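Local structure of alpha-actinin-like protein 1 (Schizosaccharomyces pombe, 5BVR) at residues A[12-17]-A[206-211]; A[114-119]-A[227-232]; A[159-164]-A[221-226]; A[189-194]-A[200-205]. The protein binds actin filaments through the domain described here and takes part in actin-ring formation and organisation, cytokinesis and septation. One frame throughout, in Å; residues are numbered along the deposited sequence.

Interactions 1 and 2 join the first calponin-homology (CH) domain to the second, at places about 19 Å apart between centres and on opposite sides of the chain's centre. Both are small, partly buried and polar: a salt bridge in interaction 1, a histidine-to-carbonyl hydrogen bond in interaction 2. Interactions 3 and 4 lie within the second CH domain. Interaction 3 is fully buried and apolar. Interaction 4 combines a core aromatic contact with a salt bridge nearer the surface. Interactions 2 and 3 share helix 217-234, and Tyr223 of interaction 3 packs on the loop of interaction 4.

Interaction 1 (A[12-17]-A[206-211]); sequences QNRTFT and VEDVCD
The salt bridge between Arg14 and Asp208 belongs to the interface of the two CH domains. It ties the first helix of the first domain, 11-25, to the short, weakly bonded helical turn 206-209 of the second. The guanidinium meets the carboxylate end-on, with one nitrogen on each oxygen. Arg14 NH2 donates to Asp208 OD1 at 2.9 Å. That oxygen lies in the guanidinium plane, but the nitrogen comes from above the carboxylate plane. Arg14 NH1 donates to the syn lone pair of Asp208 OD2 at 3.1 Å. The two flat groups are turned 50° apart, so this is a twisted pairing and not a coplanar one. A bend at chi3 (-69°) turns the end of the arginine chain to the aspartate. Its NE is held by the carbonyl of Gln9, which should limit rotation of the group.

Asp208 OD2 has further partners. It accepts from the backbone N of Glu205, and a water 2.8 Å from it also donates to Thr15 OG1. The water thus adds a second, indirect link between the segments. Around the contact, Phe16 packs on Trp109 and Ile112 of helix 101-117. Gln12 hydrogen-bonds to Asp216, a zinc ligand. Helix 11-25 thus packs on helix 101-117 of its own domain and also touches helix 217-234 of the second.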
loop_
_atom_site.group_PDB
_atom_site.type_symbol
_atom_site.label_atom_id
_atom_site.label_comp_id
_atom_site.label_asym_id
_atom_site.label_seq_id
_atom_site.Cartn_x
_atom_site.Cartn_y
_atom_site.Cartn_z
ATOM N N GLN A 12 5.930 7.436 -4.171
ATOM C CA GLN A 12 5.984 6.536 -3.047
ATOM C C GLN A 12 5.597 7.238 -1.756
ATOM O O GLN A 12 4.883 6.664 -0.932
ATOM C CB GLN A 12 7.361 5.921 -2.923
ATOM C CG GLN A 12 7.417 4.775 -1.961
ATOM C CD GLN A 12 8.787 4.152 -1.922
ATOM O OE1 GLN A 12 9.554 4.376 -0.972
ATOM N NE2 GLN A 12 9.113 3.378 -2.947
ATOM N N ASN A 13 6.096 8.456 -1.550
ATOM C CA ASN A 13 5.708 9.237 -0.401
ATOM C C ASN A 13 4.182 9.356 -0.351
ATOM O O ASN A 13 3.545 9.018 0.673
ATOM C CB ASN A 13 6.419 10.602 -0.497
ATOM C CG ASN A 13 6.248 11.456 0.720
ATOM O OD1 ASN A 13 5.410 11.210 1.564
ATOM N ND2 ASN A 13 7.054 12.501 0.799
ATOM N N ARG A 14 3.581 9.772 -1.456
ATOM C CA ARG A 14 2.160 10.009 -1.471
ATOM C C ARG A 14 1.392 8.715 -1.288
ATOM O O ARG A 14 0.410 8.677 -0.557
ATOM C CB ARG A 14 1.751 10.753 -2.731
ATOM C CG ARG A 14 2.197 12.223 -2.652
ATOM C CD ARG A 14 1.824 13.002 -3.902
ATOM N NE ARG A 14 2.585 12.584 -5.065
ATOM C CZ ARG A 14 2.113 11.846 -6.066
ATOM N NH1 ARG A 14 0.845 11.434 -6.085
ATOM N NH2 ARG A 14 2.925 11.540 -7.063
ATOM N N THR A 15 1.850 7.645 -1.919
ATOM C CA THR A 15 1.140 6.377 -1.835
ATOM C C THR A 15 1.204 5.802 -0.432
ATOM O O THR A 15 0.189 5.332 0.120
ATOM C CB THR A 15 1.722 5.356 -2.833
ATOM O OG1 THR A 15 1.591 5.864 -4.168
ATOM C CG2 THR A 15 0.994 4.052 -2.763
ATOM N N PHE A 16 2.393 5.824 0.147
ATOM C CA PHE A 16 2.575 5.349 1.516
ATOM C C PHE A 16 1.780 6.189 2.505
ATOM O O PHE A 16 1.257 5.642 3.469
ATOM C CB PHE A 16 4.059 5.335 1.916
ATOM C CG PHE A 16 4.876 4.209 1.289
ATOM C CD1 PHE A 16 4.369 3.380 0.271
ATOM C CD2 PHE A 16 6.193 3.996 1.707
ATOM C CE1 PHE A 16 5.155 2.373 -0.289
ATOM C CE2 PHE A 16 6.980 2.986 1.137
ATOM C CZ PHE A 16 6.439 2.164 0.125
ATOM N N THR A 17 1.705 7.497 2.286
ATOM C CA THR A 17 0.900 8.366 3.149
ATOM C C THR A 17 -0.563 7.972 3.053
ATOM O O THR A 17 -1.248 7.835 4.065
ATOM C CB THR A 17 1.077 9.833 2.774
ATOM O OG1 THR A 17 2.443 10.192 2.960
ATOM C CG2 THR A 17 0.197 10.755 3.624
ATOM N N VAL A 206 -3.764 8.292 -11.250
ATOM C CA VAL A 206 -3.608 7.816 -12.610
ATOM C C VAL A 206 -2.246 8.252 -13.181
ATOM O O VAL A 206 -1.519 7.436 -13.778
ATOM C CB VAL A 206 -4.770 8.323 -13.492
ATOM C CG1 VAL A 206 -4.477 8.118 -14.979
ATOM C CG2 VAL A 206 -6.067 7.626 -13.066
ATOM N N GLU A 207 -1.886 9.522 -12.993
ATOM C CA GLU A 207 -0.649 10.042 -13.565
ATOM C C GLU A 207 0.593 9.419 -12.939
ATOM O O GLU A 207 1.692 9.526 -13.480
ATOM C CB GLU A 207 -0.629 11.577 -13.522
ATOM C CG GLU A 207 -0.740 12.194 -12.133
ATOM C CD GLU A 207 -2.181 12.451 -11.665
ATOM O OE1 GLU A 207 -3.129 11.790 -12.154
ATOM O OE2 GLU A 207 -2.362 13.334 -10.791
ATOM N N ASP A 208 0.428 8.745 -11.796
ATOM C CA ASP A 208 1.583 8.141 -11.143
ATOM C C ASP A 208 2.035 6.854 -11.855
ATOM O O ASP A 208 3.145 6.390 -11.643
ATOM C CB ASP A 208 1.291 7.807 -9.674
ATOM C CG ASP A 208 1.019 9.036 -8.814
ATOM O OD1 ASP A 208 1.515 10.122 -9.162
ATOM O OD2 ASP A 208 0.323 8.880 -7.774
ATOM N N VAL A 209 1.173 6.272 -12.680
ATOM C CA VAL A 209 1.471 4.973 -13.296
ATOM C C VAL A 209 1.162 4.928 -14.802
ATOM O O VAL A 209 1.859 4.222 -15.539
ATOM C CB VAL A 209 0.762 3.811 -12.539
ATOM C CG1 VAL A 209 -0.624 4.189 -12.188
ATOM C CG2 VAL A 209 0.771 2.476 -13.309
ATOM N N CYS A 210 0.182 5.703 -15.267
ATOM C CA CYS A 210 -0.222 5.630 -16.684
ATOM C C CYS A 210 0.906 6.110 -17.603
ATOM O O CYS A 210 1.371 7.248 -17.527
ATOM C CB CYS A 210 -1.473 6.462 -16.922
ATOM S SG CYS A 210 -2.055 6.374 -18.616
ATOM N N ASP A 211 1.344 5.196 -18.464
ATOM C CA ASP A 211 2.401 5.456 -19.415
ATOM C C ASP A 211 3.660 6.065 -18.789
ATOM O O ASP A 211 4.347 6.898 -19.387
ATOM C CB ASP A 211 1.869 6.345 -20.532
ATOM C CG ASP A 211 0.815 5.662 -21.380
ATOM O OD1 ASP A 211 0.850 4.415 -21.507
ATOM O OD2 ASP A 211 -0.042 6.395 -21.915
HETATM O O HOH W 1 0.223 8.180 -5.062
#

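Interaction 2 (A[114-119]-A[227-232]); sequences RFTIAD and YFHAFS
His229 and Thr116 meet where the two CH domains of the actin-binding domain face each other. Thr116 is near the end of helix 101-117, where the helix widens into a pi-type turn. His229 is on helix 217-234, the last of the second domain. The tight part is one hydrogen bond. His229 NE2 donates to the backbone O of Thr116 at 2.8 Å, in an almost straight bond (175° at the hydrogen). The oxygen lies in the ring plane, and the nitrogen lies in the carbonyl plane. Both groups are therefore well aligned. The CG2 methyl of Thr116 packs on Ala225 of the same helix as His229.

The loose side is formed by Asp119, an exposed residue three positions on from Thr116. Its CG sits in the crowded position between the backbone N and the carbonyl carbon (chi1 81°), which brings the carboxylate to the ring edge. The carboxylate and ring planes are 24° apart. No hydrogen bond forms here, but the nearby negative charge would probably polarise the ring and may favour its protonated form. One ring face of His229 is covered by Phe228, whose CD2 lies 3.9 Å above the ring plane. Phe228 also meets Trp134 edge-to-face. At the solvent side the nearest approach is Asp119 OD1 to His229 CE1, at 3.5 Å.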
loop_
_atom_site.group_PDB
_atom_site.type_symbol
_atom_site.label_atom_id
_atom_site.label_comp_id
_atom_site.label_asym_id
_atom_site.label_seq_id
_atom_site.Cartn_x
_atom_site.Cartn_y
_atom_site.Cartn_z
ATOM N N ARG A 114 5.053 -6.550 5.612
ATOM C CA ARG A 114 4.734 -7.534 6.617
ATOM C C ARG A 114 3.234 -7.651 6.826
ATOM O O ARG A 114 2.694 -8.756 6.937
ATOM C CB ARG A 114 5.398 -7.175 7.942
ATOM C CG ARG A 114 4.973 -8.027 9.115
ATOM C CD ARG A 114 5.278 -9.502 8.972
ATOM N NE ARG A 114 5.019 -10.163 10.245
ATOM C CZ ARG A 114 3.811 -10.514 10.675
ATOM N NH1 ARG A 114 2.735 -10.300 9.922
ATOM N NH2 ARG A 114 3.676 -11.092 11.860
ATOM N N PHE A 115 2.549 -6.516 6.879
ATOM C CA PHE A 115 1.163 -6.520 7.336
ATOM C C PHE A 115 0.127 -6.501 6.220
ATOM O O PHE A 115 -1.057 -6.731 6.453
ATOM C CB PHE A 115 0.934 -5.383 8.335
ATOM C CG PHE A 115 1.672 -5.576 9.618
ATOM C CD1 PHE A 115 1.224 -6.517 10.538
ATOM C CD2 PHE A 115 2.825 -4.870 9.883
ATOM C CE1 PHE A 115 1.922 -6.729 11.713
ATOM C CE2 PHE A 115 3.524 -5.070 11.057
ATOM C CZ PHE A 115 3.058 -6.001 11.985
ATOM N N THR A 116 0.566 -6.240 5.000
ATOM C CA THR A 116 -0.332 -6.229 3.855
ATOM C C THR A 116 0.008 -7.291 2.822
ATOM O O THR A 116 -0.866 -7.768 2.135
ATOM C CB THR A 116 -0.307 -4.836 3.182
ATOM O OG1 THR A 116 -0.878 -3.868 4.073
ATOM C CG2 THR A 116 -1.057 -4.793 1.878
ATOM N N ILE A 117 1.277 -7.626 2.669
ATOM C CA ILE A 117 1.673 -8.518 1.600
ATOM C C ILE A 117 2.084 -9.906 2.061
ATOM O O ILE A 117 1.801 -10.865 1.395
ATOM C CB ILE A 117 2.746 -7.846 0.751
ATOM C CG1 ILE A 117 2.070 -6.687 -0.008
ATOM C CG2 ILE A 117 3.399 -8.822 -0.231
ATOM C CD1 ILE A 117 2.979 -5.834 -0.766
ATOM N N ALA A 118 2.720 -10.015 3.224
ATOM C CA ALA A 118 3.280 -11.304 3.622
ATOM C C ALA A 118 2.252 -12.444 3.676
ATOM O O ALA A 118 2.586 -13.575 3.339
ATOM C CB ALA A 118 3.977 -11.176 4.963
ATOM N N ASP A 119 1.022 -12.145 4.091
ATOM C CA ASP A 119 0.003 -13.189 4.266
ATOM C C ASP A 119 -0.726 -13.536 2.966
ATOM O O ASP A 119 -1.536 -14.469 2.928
ATOM C CB ASP A 119 -1.031 -12.770 5.313
ATOM C CG ASP A 119 -2.080 -11.851 4.743
ATOM O OD1 ASP A 119 -1.803 -10.639 4.630
ATOM O OD2 ASP A 119 -3.177 -12.339 4.391
ATOM N N TYR A 227 -6.475 -4.998 -4.138
ATOM C CA TYR A 227 -7.315 -5.827 -4.989
ATOM C C TYR A 227 -7.362 -7.264 -4.481
ATOM O O TYR A 227 -8.431 -7.860 -4.363
ATOM C CB TYR A 227 -6.827 -5.825 -6.442
ATOM C CG TYR A 227 -7.117 -4.543 -7.205
ATOM C CD1 TYR A 227 -6.539 -3.341 -6.828
ATOM C CD2 TYR A 227 -7.925 -4.546 -8.323
ATOM C CE1 TYR A 227 -6.810 -2.172 -7.530
ATOM C CE2 TYR A 227 -8.199 -3.397 -9.017
ATOM C CZ TYR A 227 -7.628 -2.216 -8.632
ATOM O OH TYR A 227 -7.924 -1.091 -9.352
ATOM N N PHE A 228 -6.218 -7.844 -4.190
ATOM C CA PHE A 228 -6.175 -9.199 -3.665
ATOM C C PHE A 228 -7.045 -9.333 -2.414
ATOM O O PHE A 228 -7.871 -10.257 -2.290
ATOM C CB PHE A 228 -4.753 -9.610 -3.296
ATOM C CG PHE A 228 -4.692 -10.958 -2.645
ATOM C CD1 PHE A 228 -4.653 -12.108 -3.426
ATOM C CD2 PHE A 228 -4.775 -11.096 -1.262
ATOM C CE1 PHE A 228 -4.649 -13.369 -2.836
ATOM C CE2 PHE A 228 -4.760 -12.356 -0.676
ATOM C CZ PHE A 228 -4.700 -13.493 -1.479
ATOM N N HIS A 229 -6.855 -8.442 -1.451
ATOM C CA HIS A 229 -7.587 -8.600 -0.193
ATOM C C HIS A 229 -9.077 -8.329 -0.380
ATOM O O HIS A 229 -9.931 -9.074 0.154
ATOM C CB HIS A 229 -7.026 -7.710 0.907
ATOM C CG HIS A 229 -5.677 -8.133 1.398
ATOM N ND1 HIS A 229 -5.475 -9.301 2.106
ATOM C CD2 HIS A 229 -4.455 -7.573 1.234
ATOM C CE1 HIS A 229 -4.188 -9.417 2.395
ATOM N NE2 HIS A 229 -3.551 -8.380 1.878
ATOM N N ALA A 230 -9.430 -7.300 -1.139
ATOM C CA ALA A 230 -10.846 -6.996 -1.314
ATOM C C ALA A 230 -11.547 -8.081 -2.110
ATOM O O ALA A 230 -12.619 -8.549 -1.714
ATOM C CB ALA A 230 -11.028 -5.633 -1.980
ATOM N N PHE A 231 -10.951 -8.479 -3.235
ATOM C CA PHE A 231 -11.585 -9.482 -4.076
ATOM C C PHE A 231 -11.748 -10.777 -3.282
ATOM O O PHE A 231 -12.802 -11.420 -3.327
ATOM C CB PHE A 231 -10.769 -9.770 -5.345
ATOM C CG PHE A 231 -10.799 -8.683 -6.381
ATOM C CD1 PHE A 231 -11.411 -7.463 -6.175
ATOM C CD2 PHE A 231 -10.221 -8.936 -7.610
ATOM C CE1 PHE A 231 -11.423 -6.497 -7.182
ATOM C CE2 PHE A 231 -10.241 -7.980 -8.618
ATOM C CZ PHE A 231 -10.845 -6.761 -8.392
ATOM N N SER A 232 -10.679 -11.183 -2.601
ATOM C CA SER A 232 -10.709 -12.442 -1.863
ATOM C C SER A 232 -11.794 -12.429 -0.785
ATOM O O SER A 232 -12.513 -13.402 -0.589
ATOM C CB SER A 232 -9.356 -12.757 -1.248
ATOM O OG SER A 232 -8.352 -12.927 -2.250
#

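Interaction 3 (A[159-164]-A[221-226])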
loop_
_atom_site.group_PDB
_atom_site.type_symbol
_atom_site.label_atom_id
_atom_site.label_comp_id
_atom_site.label_asym_id
_atom_site.label_seq_id
_atom_site.Cartn_x
_atom_site.Cartn_y
_atom_site.Cartn_z
ATOM N N LEU A 159 -4.650 -1.788 -18.633
ATOM C CA LEU A 159 -5.471 -2.950 -18.988
ATOM C C LEU A 159 -5.463 -4.008 -17.906
ATOM O O LEU A 159 -6.500 -4.662 -17.692
ATOM C CB LEU A 159 -5.049 -3.570 -20.313
ATOM C CG LEU A 159 -5.370 -2.722 -21.539
ATOM C CD1 LEU A 159 -4.789 -3.378 -22.806
ATOM C CD2 LEU A 159 -6.869 -2.490 -21.686
ATOM N N ALA A 160 -4.330 -4.221 -17.244
ATOM C CA ALA A 160 -4.300 -5.246 -16.192
ATOM C C ALA A 160 -5.292 -4.912 -15.065
ATOM O O ALA A 160 -6.001 -5.794 -14.573
ATOM C CB ALA A 160 -2.896 -5.455 -15.635
ATOM N N PHE A 161 -5.343 -3.642 -14.648
ATOM C CA PHE A 161 -6.306 -3.217 -13.642
ATOM C C PHE A 161 -7.726 -3.469 -14.146
ATOM O O PHE A 161 -8.557 -4.002 -13.403
ATOM C CB PHE A 161 -6.162 -1.742 -13.257
ATOM C CG PHE A 161 -4.927 -1.435 -12.456
ATOM C CD1 PHE A 161 -4.770 -1.932 -11.181
ATOM C CD2 PHE A 161 -3.945 -0.606 -12.965
ATOM C CE1 PHE A 161 -3.640 -1.629 -10.413
ATOM C CE2 PHE A 161 -2.813 -0.288 -12.185
ATOM C CZ PHE A 161 -2.672 -0.820 -10.928
ATOM N N CYS A 162 -8.000 -3.092 -15.390
ATOM C CA CYS A 162 -9.341 -3.295 -15.945
ATOM C C CYS A 162 -9.699 -4.770 -16.027
ATOM O O CYS A 162 -10.839 -5.148 -15.727
ATOM C CB CYS A 162 -9.487 -2.660 -17.321
ATOM S SG CYS A 162 -9.519 -0.841 -17.294
ATOM N N ALA A 163 -8.736 -5.612 -16.401
ATOM C CA ALA A 163 -8.989 -7.045 -16.547
ATOM C C ALA A 163 -9.262 -7.660 -15.183
ATOM O O ALA A 163 -10.147 -8.519 -15.058
ATOM C CB ALA A 163 -7.819 -7.730 -17.195
ATOM N N LEU A 164 -8.516 -7.240 -14.158
ATOM C CA LEU A 164 -8.752 -7.777 -12.820
ATOM C C LEU A 164 -10.175 -7.503 -12.380
ATOM O O LEU A 164 -10.831 -8.370 -11.832
ATOM C CB LEU A 164 -7.774 -7.169 -11.821
ATOM C CG LEU A 164 -6.376 -7.765 -11.750
ATOM C CD1 LEU A 164 -5.533 -6.959 -10.759
ATOM C CD2 LEU A 164 -6.388 -9.216 -11.340
ATOM N N MET A 221 2.717 -2.277 -5.936
ATOM C CA MET A 221 2.451 -3.436 -5.097
ATOM C C MET A 221 1.472 -3.115 -3.973
ATOM O O MET A 221 0.580 -3.904 -3.673
ATOM C CB MET A 221 3.724 -3.949 -4.480
ATOM C CG MET A 221 4.673 -4.632 -5.462
ATOM S SD MET A 221 6.205 -5.197 -4.694
ATOM C CE MET A 221 5.462 -6.348 -3.548
ATOM N N THR A 222 1.666 -1.980 -3.336
ATOM C CA THR A 222 0.794 -1.585 -2.233
ATOM C C THR A 222 -0.658 -1.503 -2.701
ATOM O O THR A 222 -1.576 -1.966 -1.995
ATOM C CB THR A 222 1.229 -0.236 -1.631
ATOM O OG1 THR A 222 2.578 -0.350 -1.169
ATOM C CG2 THR A 222 0.352 0.176 -0.444
ATOM N N TYR A 223 -0.886 -0.891 -3.864
ATOM C CA TYR A 223 -2.216 -0.699 -4.401
ATOM C C TYR A 223 -2.817 -2.042 -4.901
ATOM O O TYR A 223 -3.965 -2.378 -4.574
ATOM C CB TYR A 223 -2.196 0.369 -5.509
ATOM C CG TYR A 223 -3.550 0.627 -6.122
ATOM C CD1 TYR A 223 -4.627 1.061 -5.365
ATOM C CD2 TYR A 223 -3.748 0.467 -7.471
ATOM C CE1 TYR A 223 -5.880 1.280 -5.949
ATOM C CE2 TYR A 223 -4.992 0.687 -8.059
ATOM C CZ TYR A 223 -6.043 1.097 -7.307
ATOM O OH TYR A 223 -7.275 1.297 -7.881
ATOM N N VAL A 224 -2.039 -2.821 -5.641
ATOM C CA VAL A 224 -2.526 -4.087 -6.170
ATOM C C VAL A 224 -2.884 -5.029 -5.013
ATOM O O VAL A 224 -3.859 -5.793 -5.110
ATOM C CB VAL A 224 -1.491 -4.719 -7.097
ATOM C CG1 VAL A 224 -1.868 -6.167 -7.435
ATOM C CG2 VAL A 224 -1.362 -3.894 -8.365
ATOM N N ALA A 225 -2.144 -4.987 -3.904
ATOM C CA ALA A 225 -2.488 -5.813 -2.737
ATOM C C ALA A 225 -3.916 -5.530 -2.255
ATOM O O ALA A 225 -4.594 -6.436 -1.711
ATOM C CB ALA A 225 -1.504 -5.578 -1.586
ATOM N N GLU A 226 -4.402 -4.301 -2.431
ATOM C CA GLU A 226 -5.786 -3.972 -2.039
ATOM C C GLU A 226 -6.782 -4.779 -2.864
ATOM O O GLU A 226 -7.831 -5.181 -2.352
ATOM C CB GLU A 226 -6.122 -2.482 -2.185
ATOM C CG GLU A 226 -5.290 -1.549 -1.300
ATOM C CD GLU A 226 -5.710 -1.517 0.151
ATOM O OE1 GLU A 226 -6.787 -2.048 0.478
ATOM O OE2 GLU A 226 -4.955 -0.940 0.964
#
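Phe161 lays the CE1-CZ side of its ring against the CD2-CE2 side of Tyr223. Phe161 CE1 is 3.6 Å from Tyr223 CE2. The ring centroids are 5.5 Å apart and the planes are inclined at 55°. The same CE1 of Phe161 also touches the CG2 methyl of Val224 at 3.8 Å. One ring thus fits against two consecutive side chains of helix 217-234. Tyr223 has CG anti to its own nitrogen (chi1 180°), which swings its ring across to helix 159-168.

The contact lies in the core of the second CH domain. Phe161 also meets Phe191 edge-to-face and touches Met187 and Ala190 of helix 183-198. Replacing Phe161 with an alanine would probably open a gap between helices 159-168 and 217-234 and leave the Tyr223 ring and the Val224 methyl without their shared partner. The polar end of Tyr223 is provided for away from this contact, since its OH hydrogen-bonds with Tyr227 OH. No hydrogen bond crosses between 159-164 and 221-226. Their hold on each other here rests on van der Waals packing of apolar surfaces, which depends on close fit rather than on directed bonds.

Interaction 4 (A[189-194]-A[200-205]); sequences LAFDIA and IPRLIE
Phe191 and Ile204 make the apolar part of this contact, in the second CH domain, where the loop after helix 183-198 folds back along that helix. Phe191 CZ lies 3.7 Å from Ile204 CD1, and the two side chains cross at about a right angle. The CG1 of Ile204 is tucked between its backbone N and carbonyl carbon (chi1 60°), which turns this branch to the ring, and its extended end carries CD1 to CZ. Tyr223 meets Phe191 edge-to-face from helix 217-234. With an alanine in place of Phe191 the ring is gone, which is likely to leave a gap beside Ile204 and the Tyr223 ring without its edge-to-face partner. Further along the helix, Ala194 CB packs on Ile200 CB at 3.9 Å.

The charged part is a salt bridge between Asp192 OD1 and Arg202 NH2. Their modelled separation is too short to be trusted in detail. Arg202 NH1 also lies 3.6 Å from Phe191 CB, so the arginine passes beside the root of the aromatic side chain. Arg202 is the centre of an inverse gamma turn, closed by a weak bond from Leu203 N to Pro201 O.

The backbone part fixes the start of the loop. Ile200 N donates to Ala194 O at 3.0 Å, from above the carbonyl plane. Finally, one water donates to both Phe191 O and Ile200 O, 2.9 Å from Phe191 O.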
loop_
_atom_site.group_PDB
_atom_site.type_symbol
_atom_site.label_atom_id
_atom_site.label_comp_id
_atom_site.label_asym_id
_atom_site.label_seq_id
_atom_site.Cartn_x
_atom_site.Cartn_y
_atom_site.Cartn_z
ATOM N N LEU A 189 -10.868 4.716 -15.326
ATOM C CA LEU A 189 -12.063 3.881 -15.178
ATOM C C LEU A 189 -11.857 2.815 -14.094
ATOM O O LEU A 189 -12.675 2.680 -13.172
ATOM C CB LEU A 189 -12.405 3.223 -16.520
ATOM C CG LEU A 189 -13.692 2.409 -16.545
ATOM C CD1 LEU A 189 -14.911 3.307 -16.425
ATOM C CD2 LEU A 189 -13.746 1.572 -17.822
ATOM N N ALA A 190 -10.758 2.076 -14.201
ATOM C CA ALA A 190 -10.466 1.027 -13.233
ATOM C C ALA A 190 -10.360 1.602 -11.827
ATOM O O ALA A 190 -10.968 1.069 -10.897
ATOM C CB ALA A 190 -9.190 0.294 -13.602
ATOM N N PHE A 191 -9.588 2.665 -11.641
ATOM C CA PHE A 191 -9.407 3.218 -10.309
ATOM C C PHE A 191 -10.746 3.680 -9.739
ATOM O O PHE A 191 -10.994 3.498 -8.542
ATOM C CB PHE A 191 -8.420 4.383 -10.322
ATOM C CG PHE A 191 -6.989 3.990 -10.589
ATOM C CD1 PHE A 191 -6.618 2.681 -10.908
ATOM C CD2 PHE A 191 -5.994 4.951 -10.495
ATOM C CE1 PHE A 191 -5.260 2.370 -11.135
ATOM C CE2 PHE A 191 -4.674 4.636 -10.727
ATOM C CZ PHE A 191 -4.314 3.345 -11.035
ATOM N N ASP A 192 -11.589 4.272 -10.584
ATOM C CA ASP A 192 -12.894 4.786 -10.147
ATOM C C ASP A 192 -13.835 3.646 -9.759
ATOM O O ASP A 192 -14.486 3.683 -8.712
ATOM C CB ASP A 192 -13.547 5.593 -11.270
ATOM C CG ASP A 192 -12.908 6.943 -11.492
ATOM O OD1 ASP A 192 -12.106 7.385 -10.649
ATOM O OD2 ASP A 192 -13.231 7.575 -12.533
ATOM N N ILE A 193 -13.914 2.632 -10.600
ATOM C CA ILE A 193 -14.786 1.503 -10.322
ATOM C C ILE A 193 -14.320 0.744 -9.079
ATOM O O ILE A 193 -15.135 0.404 -8.216
ATOM C CB ILE A 193 -14.877 0.572 -11.522
ATOM C CG1 ILE A 193 -15.615 1.275 -12.663
ATOM C CG2 ILE A 193 -15.595 -0.709 -11.157
ATOM C CD1 ILE A 193 -15.554 0.522 -13.975
ATOM N N ALA A 194 -13.022 0.477 -8.978
ATOM C CA ALA A 194 -12.449 -0.162 -7.787
ATOM C C ALA A 194 -12.856 0.571 -6.516
ATOM O O ALA A 194 -13.270 -0.038 -5.524
ATOM C CB ALA A 194 -10.937 -0.207 -7.904
ATOM N N ILE A 200 -12.091 -0.309 -2.831
ATOM C CA ILE A 200 -10.637 -0.303 -2.888
ATOM C C ILE A 200 -10.141 1.156 -2.864
ATOM O O ILE A 200 -10.432 1.915 -3.785
ATOM C CB ILE A 200 -10.152 -1.018 -4.156
ATOM C CG1 ILE A 200 -10.428 -2.527 -4.049
ATOM C CG2 ILE A 200 -8.662 -0.760 -4.389
ATOM C CD1 ILE A 200 -10.387 -3.290 -5.387
ATOM N N PRO A 201 -9.378 1.543 -1.828
ATOM C CA PRO A 201 -8.974 2.948 -1.723
ATOM C C PRO A 201 -8.026 3.347 -2.838
ATOM O O PRO A 201 -7.197 2.551 -3.270
ATOM C CB PRO A 201 -8.249 3.001 -0.374
ATOM C CG PRO A 201 -7.687 1.652 -0.186
ATOM C CD PRO A 201 -8.728 0.713 -0.794
ATOM N N ARG A 202 -8.141 4.595 -3.266
ATOM C CA ARG A 202 -7.344 5.115 -4.363
ATOM C C ARG A 202 -5.959 5.513 -3.867
ATOM O O ARG A 202 -5.706 6.695 -3.600
ATOM C CB ARG A 202 -8.052 6.321 -4.958
ATOM C CG ARG A 202 -7.335 6.965 -6.121
ATOM C CD ARG A 202 -8.037 8.243 -6.507
ATOM N NE ARG A 202 -9.366 7.936 -7.013
ATOM C CZ ARG A 202 -9.643 7.707 -8.292
ATOM N NH1 ARG A 202 -8.695 7.775 -9.216
ATOM N NH2 ARG A 202 -10.881 7.422 -8.648
ATOM N N LEU A 203 -5.067 4.544 -3.739
ATOM C CA LEU A 203 -3.749 4.802 -3.182
ATOM C C LEU A 203 -2.777 5.455 -4.158
ATOM O O LEU A 203 -1.767 5.988 -3.709
ATOM C CB LEU A 203 -3.114 3.511 -2.642
ATOM C CG LEU A 203 -3.927 2.806 -1.551
ATOM C CD1 LEU A 203 -3.127 1.643 -0.995
ATOM C CD2 LEU A 203 -4.343 3.736 -0.388
ATOM N N ILE A 204 -3.046 5.351 -5.464
ATOM C CA ILE A 204 -2.181 5.931 -6.492
ATOM C C ILE A 204 -3.007 6.746 -7.465
ATOM O O ILE A 204 -4.162 6.442 -7.725
ATOM C CB ILE A 204 -1.357 4.862 -7.239
ATOM C CG1 ILE A 204 -2.256 3.846 -7.942
ATOM C CG2 ILE A 204 -0.420 4.182 -6.298
ATOM C CD1 ILE A 204 -1.484 2.787 -8.719
ATOM N N GLU A 205 -2.403 7.807 -7.984
ATOM C CA GLU A 205 -3.066 8.646 -8.963
ATOM C C GLU A 205 -2.829 8.044 -10.343
ATOM O O GLU A 205 -1.818 7.356 -10.578
ATOM C CB GLU A 205 -2.492 10.061 -8.943
ATOM C CG GLU A 205 -2.414 10.733 -7.568
ATOM C CD GLU A 205 -3.743 11.254 -7.099
ATOM O OE1 GLU A 205 -4.759 10.997 -7.779
ATOM O OE2 GLU A 205 -3.768 11.936 -6.045
HETATM O O HOH W 2 -9.223 2.458 -6.477
#